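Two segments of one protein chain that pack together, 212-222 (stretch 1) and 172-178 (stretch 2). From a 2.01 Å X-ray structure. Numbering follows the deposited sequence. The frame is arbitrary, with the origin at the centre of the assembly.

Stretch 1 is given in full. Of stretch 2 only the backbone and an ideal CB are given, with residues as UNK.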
ATOM      1  N   GLN A 212     -13.395  -5.231  -1.082  1.00 18.32           N
ATOM      2  CA  GLN A 212     -14.538  -4.823  -1.918  1.00 18.44           C
ATOM      3  C   GLN A 212     -14.318  -3.398  -2.435  1.00 19.30           C
ATOM      4  O   GLN A 212     -14.714  -3.063  -3.562  1.00 20.40           O
ATOM      5  CB  GLN A 212     -15.793  -4.938  -1.093  1.00 18.17           C
ATOM      6  CG  GLN A 212     -16.022  -6.420  -0.747  1.00 18.31           C
ATOM      7  CD  GLN A 212     -17.120  -6.648   0.268  1.00 22.27           C
ATOM      8  OE1 GLN A 212     -17.934  -5.736   0.540  1.00 24.44           O
ATOM      9  NE2 GLN A 212     -17.135  -7.859   0.897  1.00 20.81           N
ATOM     10  N   THR A 213     -13.655  -2.549  -1.642  1.00 17.48           N
ATOM     11  CA  THR A 213     -13.428  -1.229  -2.121  1.00 17.17           C
ATOM     12  C   THR A 213     -12.447  -1.214  -3.253  1.00 17.00           C
ATOM     13  O   THR A 213     -12.699  -0.569  -4.270  1.00 18.29           O
ATOM     14  CB  THR A 213     -12.957  -0.310  -1.027  1.00 17.49           C
ATOM     15  OG1 THR A 213     -13.995  -0.248  -0.060  1.00 15.46           O
ATOM     16  CG2 THR A 213     -12.683   1.061  -1.538  1.00 15.49           C
ATOM     17  N   LEU A 214     -11.331  -1.905  -3.091  1.00 17.20           N
ATOM     18  CA  LEU A 214     -10.271  -1.875  -4.113  1.00 17.73           C
ATOM     19  C   LEU A 214     -10.765  -2.611  -5.353  1.00 18.80           C
ATOM     20  O   LEU A 214     -10.484  -2.204  -6.476  1.00 16.09           O
ATOM     21  CB  LEU A 214      -8.975  -2.491  -3.566  1.00 16.63           C
ATOM     22  CG  LEU A 214      -8.356  -1.766  -2.372  1.00 20.58           C
ATOM     23  CD1 LEU A 214      -7.095  -2.569  -2.048  1.00 19.58           C
ATOM     24  CD2 LEU A 214      -7.966  -0.321  -2.751  1.00 17.50           C
ATOM     25  N   ALA A 215     -11.545  -3.662  -5.145  1.00 19.26           N
ATOM     26  CA  ALA A 215     -12.041  -4.453  -6.307  1.00 20.10           C
ATOM     27  C   ALA A 215     -13.068  -3.610  -7.120  1.00 22.85           C
ATOM     28  O   ALA A 215     -13.280  -3.894  -8.311  1.00 19.71           O
ATOM     29  CB  ALA A 215     -12.666  -5.730  -5.817  1.00 23.49           C
ATOM     30  N   GLY A 216     -13.641  -2.560  -6.483  1.00 18.65           N
ATOM     31  CA  GLY A 216     -14.567  -1.602  -7.128  1.00 19.27           C
ATOM     32  C   GLY A 216     -13.922  -0.410  -7.835  1.00 20.80           C
ATOM     33  O   GLY A 216     -14.635   0.454  -8.372  1.00 18.50           O
ATOM     34  N   LEU A 217     -12.585  -0.345  -7.874  1.00 17.96           N
ATOM     35  CA  LEU A 217     -11.880   0.799  -8.479  1.00 18.13           C
ATOM     36  C   LEU A 217     -11.996   0.743  -9.996  1.00 19.47           C
ATOM     37  O   LEU A 217     -12.247  -0.348 -10.549  1.00 18.53           O
ATOM     38  CB  LEU A 217     -10.355   0.735  -8.159  1.00 15.21           C
ATOM     39  CG  LEU A 217      -9.998   0.968  -6.676  1.00 18.30           C
ATOM     40  CD1 LEU A 217      -8.490   0.705  -6.362  1.00 14.99           C
ATOM     41  CD2 LEU A 217     -10.406   2.371  -6.216  1.00 16.18           C
ATOM     42  N   SER A 218     -11.654   1.833 -10.674  1.00 20.58           N
ATOM     43  CA  SER A 218     -11.633   1.804 -12.144  1.00 21.92           C
ATOM     44  C   SER A 218     -10.698   0.686 -12.642  1.00 24.91           C
ATOM     45  O   SER A 218      -9.732   0.305 -11.920  1.00 23.96           O
ATOM     46  CB  SER A 218     -11.220   3.136 -12.696  1.00 18.52           C
ATOM     47  OG  SER A 218      -9.858   3.459 -12.382  1.00 25.05           O
ATOM     48  N   ARG A 219     -10.915   0.173 -13.871  1.00 23.88           N
ATOM     49  CA  ARG A 219     -10.004  -0.902 -14.371  1.00 29.61           C
ATOM     50  C   ARG A 219      -8.525  -0.466 -14.468  1.00 29.72           C
ATOM     51  O   ARG A 219      -7.630  -1.268 -14.281  1.00 30.38           O
ATOM     52  CB  ARG A 219     -10.475  -1.601 -15.667  1.00 33.22           C
ATOM     53  CG  ARG A 219     -10.779  -0.663 -16.826  1.00 49.81           C
ATOM     54  CD  ARG A 219     -10.275  -1.096 -18.226  1.00 51.03           C
ATOM     55  NE  ARG A 219      -9.717   0.124 -18.825  1.00 51.36           N
ATOM     56  CZ  ARG A 219     -10.394   1.062 -19.513  1.00 52.93           C
ATOM     57  NH1 ARG A 219     -11.699   0.907 -19.834  1.00 36.76           N
ATOM     58  NH2 ARG A 219      -9.723   2.148 -19.924  1.00 52.35           N
ATOM     59  N   GLU A 220      -8.275   0.804 -14.726  1.00 31.25           N
ATOM     60  CA  GLU A 220      -6.934   1.404 -14.645  1.00 35.19           C
ATOM     61  C   GLU A 220      -6.120   1.056 -13.342  1.00 34.58           C
ATOM     62  O   GLU A 220      -4.873   0.832 -13.354  1.00 30.50           O
ATOM     63  CB  GLU A 220      -7.105   2.920 -14.741  1.00 38.46           C
ATOM     64  CG  GLU A 220      -5.990   3.737 -14.119  1.00 51.48           C
ATOM     65  CD  GLU A 220      -5.957   5.154 -14.662  1.00 61.37           C
ATOM     66  OE1 GLU A 220      -6.701   5.431 -15.644  1.00 59.45           O
ATOM     67  OE2 GLU A 220      -5.185   5.980 -14.118  1.00 61.17           O
ATOM     68  N   LYS A 221      -6.818   1.051 -12.211  1.00 28.66           N
ATOM     69  CA  LYS A 221      -6.159   0.776 -10.943  1.00 25.17           C
ATOM     70  C   LYS A 221      -5.707  -0.663 -10.854  1.00 27.12           C
ATOM     71  O   LYS A 221      -4.864  -1.011 -10.041  1.00 28.03           O
ATOM     72  CB  LYS A 221      -7.093   1.106  -9.807  1.00 24.39           C
ATOM     73  CG  LYS A 221      -7.241   2.619  -9.613  1.00 25.41           C
ATOM     74  CD  LYS A 221      -6.013   3.297  -8.955  1.00 26.48           C
ATOM     75  CE  LYS A 221      -6.400   4.715  -8.489  1.00 27.16           C
ATOM     76  NZ  LYS A 221      -6.718   5.602  -9.695  1.00 24.08           N
ATOM     77  N   LEU A 222      -6.281  -1.521 -11.676  1.00 26.27           N
ATOM     78  CA  LEU A 222      -5.783  -2.874 -11.751  1.00 30.33           C
ATOM     79  C   LEU A 222      -4.444  -2.978 -12.464  1.00 27.45           C
ATOM     80  O   LEU A 222      -3.897  -4.096 -12.620  1.00 26.19           O
ATOM     81  CB  LEU A 222      -6.863  -3.807 -12.358  1.00 30.20           C
ATOM     82  CG  LEU A 222      -7.910  -4.535 -11.475  1.00 28.65           C
ATOM     83  CD1 LEU A 222      -7.997  -4.141  -9.986  1.00 28.66           C
ATOM     84  CD2 LEU A 222      -9.289  -4.621 -12.146  1.00 30.63           C
ATOM     85  N   UNK A 172      -7.832   3.421   4.405  1.00 20.87           N
ATOM     86  CA  UNK A 172      -6.895   3.740   3.309  1.00 17.59           C
ATOM     87  C   UNK A 172      -7.451   3.367   1.919  1.00 18.47           C
ATOM     88  O   UNK A 172      -7.159   4.040   0.889  1.00 14.49           O
ATOM     89  CB  UNK A 172      -5.569   3.011   3.538  1.00 17.59           C
ATOM     90  N   UNK A 173      -8.178   2.242   1.889  1.00 18.59           N
ATOM     91  CA  UNK A 173      -8.785   1.738   0.665  1.00 19.38           C
ATOM     92  C   UNK A 173      -9.838   2.816   0.238  1.00 17.13           C
ATOM     93  O   UNK A 173      -9.841   3.266  -0.938  1.00 19.20           O
ATOM     94  CB  UNK A 173      -9.414   0.359   0.877  1.00 19.38           C
ATOM     95  N   UNK A 174     -10.648   3.289   1.191  1.00 16.56           N
ATOM     96  CA  UNK A 174     -11.627   4.355   0.873  1.00 18.47           C
ATOM     97  C   UNK A 174     -10.920   5.608   0.315  1.00 18.52           C
ATOM     98  O   UNK A 174     -11.385   6.181  -0.649  1.00 16.60           O
ATOM     99  CB  UNK A 174     -12.433   4.724   2.120  1.00 18.47           C
ATOM    100  N   UNK A 175      -9.772   5.980   0.897  1.00 16.76           N
ATOM    101  CA  UNK A 175      -8.974   7.137   0.430  1.00 17.66           C
ATOM    102  C   UNK A 175      -8.507   6.936  -1.014  1.00 17.16           C
ATOM    103  O   UNK A 175      -8.657   7.810  -1.846  1.00 17.55           O
ATOM    104  CB  UNK A 175      -7.763   7.355   1.340  1.00 17.66           C
ATOM    105  N   UNK A 176      -7.987   5.753  -1.346  1.00 15.90           N
ATOM    106  CA  UNK A 176      -7.605   5.481  -2.749  1.00 13.61           C
ATOM    107  C   UNK A 176      -8.788   5.605  -3.687  1.00 14.96           C
ATOM    108  O   UNK A 176      -8.629   6.183  -4.759  1.00 18.01           O
ATOM    109  CB  UNK A 176      -6.998   4.083  -2.879  1.00 13.61           C
ATOM    110  N   UNK A 177      -9.970   5.106  -3.300  1.00 14.54           N
ATOM    111  CA  UNK A 177     -11.116   5.038  -4.189  1.00 16.49           C
ATOM    112  C   UNK A 177     -11.691   6.423  -4.460  1.00 17.28           C
ATOM    113  O   UNK A 177     -12.420   6.609  -5.423  1.00 16.20           O
ATOM    114  CB  UNK A 177     -12.192   4.127  -3.595  1.00 16.49           C
ATOM    115  N   UNK A 178     -11.484   7.375  -3.552  1.00 18.82           N
ATOM    116  CA  UNK A 178     -11.931   8.743  -3.780  1.00 17.29           C
ATOM    117  C   UNK A 178     -11.005   9.447  -4.782  1.00 20.41           C
ATOM    118  O   UNK A 178     -11.429  10.478  -5.386  1.00 21.07           O
ATOM    119  CB  UNK A 178     -11.980   9.515  -2.460  1.00 17.29           C
TER

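Positions 172 to 177 of stretch 2 are helical, with phi/psi from -58 to -71° and -25 to -46°, and the N of position 176 lies 2.9 Å from the O of position 172, as an i to i+4 hydrogen bond requires. Each CB direction can therefore be tested against the surface that stretch 1 offers, which is largely Thr-213, Leu-214 and Leu-217, with Lys-221 at one end.

At position 172, CA-to-CB points sideways and no atom of stretch 1 lies within 5.5 Å of the ideal CB. Stretch 1 sets little limit here, so many side chains would suit. The residue is Leu-172, whose end leads away and which makes no contact.

Position 173 is far more constrained. Its CB points toward stretch 1, the ideal CB is 4.0 Å from Leu-214 CD2 and 4.1 Å from Thr-213 CB, and its CA lies 6.2 Å from the CA of Leu-214. Such a close approach of the two backbones leaves little depth in front of the CB, favouring a small residue: alanine, perhaps serine or glycine. It is Ala-173, and its CB rests 4.0 Å from Leu-214 CD2 in an apolar contact. The backbone takes part as well, since Thr-213 CG2 lies 3.6 Å from Ala-173 O.

At position 174 the CB points away, and the nearest neighbour of the ideal CB is Thr-213 CG2 at 5.2 Å. A long polar chain could extend freely. Arg-174 fits this expectation; its closest approach is through the backbone, with its N 4.1 Å from Thr-213 CG2.

Position 175 also points away and has nothing of stretch 1 near its CB, so the contact does not discriminate. The residue is Leu-175.

Position 176 points toward stretch 1, but with more room than 173: the ideal CB is 4.5 Å from Leu-214 CD2 and 5.1 Å from Leu-217 CD2. The gap calls for a medium-sized apolar chain, such as valine, leucine, isoleucine or methionine. Ile-176 (chi1 m, chi2 t) places CD1 4.3 Å from Leu-214 CD2 and CG2 4.0 Å from Leu-217 CD1. The same CG2 lies 4.3 Å from Lys-221 CE, a contact with the aliphatic part of the lysine.

At position 177 the CB points sideways yet is crowded, with Leu-217 CD2 at 3.6 Å and Thr-213 CG2 at 3.7 Å from the ideal CB. This crowding favours a small residue such as alanine, serine or glycine; the methyls offer no hydrogen-bonding partner, so a hydroxyl would have to find one elsewhere. Ser-177 meets Leu-217 CD2 with its CA at 3.4 Å. Its chi1 is p, and OG donates a hydrogen bond to Arg-174 O at 2.7 Å, satisfying the hydroxyl within its own helix.

Position 178 points away into space free of stretch 1, where a long or charged chain is readily accommodated. Arg-178 makes no contact here and is hydrogen-bonded elsewhere in the structure.

Stretch 2 (172-178) LARLISR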
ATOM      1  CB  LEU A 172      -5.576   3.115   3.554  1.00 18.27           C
ATOM      2  CG  LEU A 172      -4.752   3.754   4.681  1.00 18.45           C
ATOM      3  CD1 LEU A 172      -3.706   2.758   5.164  1.00 17.31           C
ATOM      4  CD2 LEU A 172      -4.105   5.131   4.263  1.00 16.82           C
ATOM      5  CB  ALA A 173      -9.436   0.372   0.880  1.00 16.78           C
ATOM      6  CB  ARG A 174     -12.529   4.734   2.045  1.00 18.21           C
ATOM      7  CG  ARG A 174     -13.521   3.638   2.453  1.00 19.98           C
ATOM      8  CD  ARG A 174     -14.551   4.207   3.425  1.00 23.04           C
ATOM      9  NE  ARG A 174     -13.972   4.816   4.671  1.00 25.85           N
ATOM     10  CZ  ARG A 174     -13.656   4.105   5.796  1.00 28.23           C
ATOM     11  NH1 ARG A 174     -13.757   2.785   5.855  1.00 23.79           N
ATOM     12  NH2 ARG A 174     -13.175   4.692   6.870  1.00 27.65           N
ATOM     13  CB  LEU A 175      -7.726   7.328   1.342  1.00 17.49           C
ATOM     14  CG  LEU A 175      -6.730   8.443   0.912  1.00 17.66           C
ATOM     15  CD1 LEU A 175      -7.286   9.893   1.082  1.00 17.06           C
ATOM     16  CD2 LEU A 175      -5.376   8.309   1.634  1.00 17.96           C
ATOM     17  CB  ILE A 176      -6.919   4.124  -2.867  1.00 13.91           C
ATOM     18  CG1 ILE A 176      -5.579   4.151  -2.020  1.00 14.00           C
ATOM     19  CG2 ILE A 176      -6.690   3.673  -4.332  1.00 13.68           C
ATOM     20  CD1 ILE A 176      -5.155   2.749  -1.579  1.00 14.68           C
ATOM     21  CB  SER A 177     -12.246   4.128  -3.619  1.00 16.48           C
ATOM     22  OG  SER A 177     -12.841   4.927  -2.576  1.00 22.29           O
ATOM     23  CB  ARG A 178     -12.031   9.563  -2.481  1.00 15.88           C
ATOM     24  CG  ARG A 178     -13.192   9.152  -1.562  1.00 16.48           C
ATOM     25  CD  ARG A 178     -13.350  10.126  -0.336  1.00 14.19           C
ATOM     26  NE  ARG A 178     -12.163  10.175   0.552  1.00 13.63           N
ATOM     27  CZ  ARG A 178     -11.938   9.399   1.606  1.00 15.68           C
ATOM     28  NH1 ARG A 178     -12.757   8.367   1.886  1.00 14.75           N
ATOM     29  NH2 ARG A 178     -10.803   9.616   2.404  1.00 15.45           N
TER
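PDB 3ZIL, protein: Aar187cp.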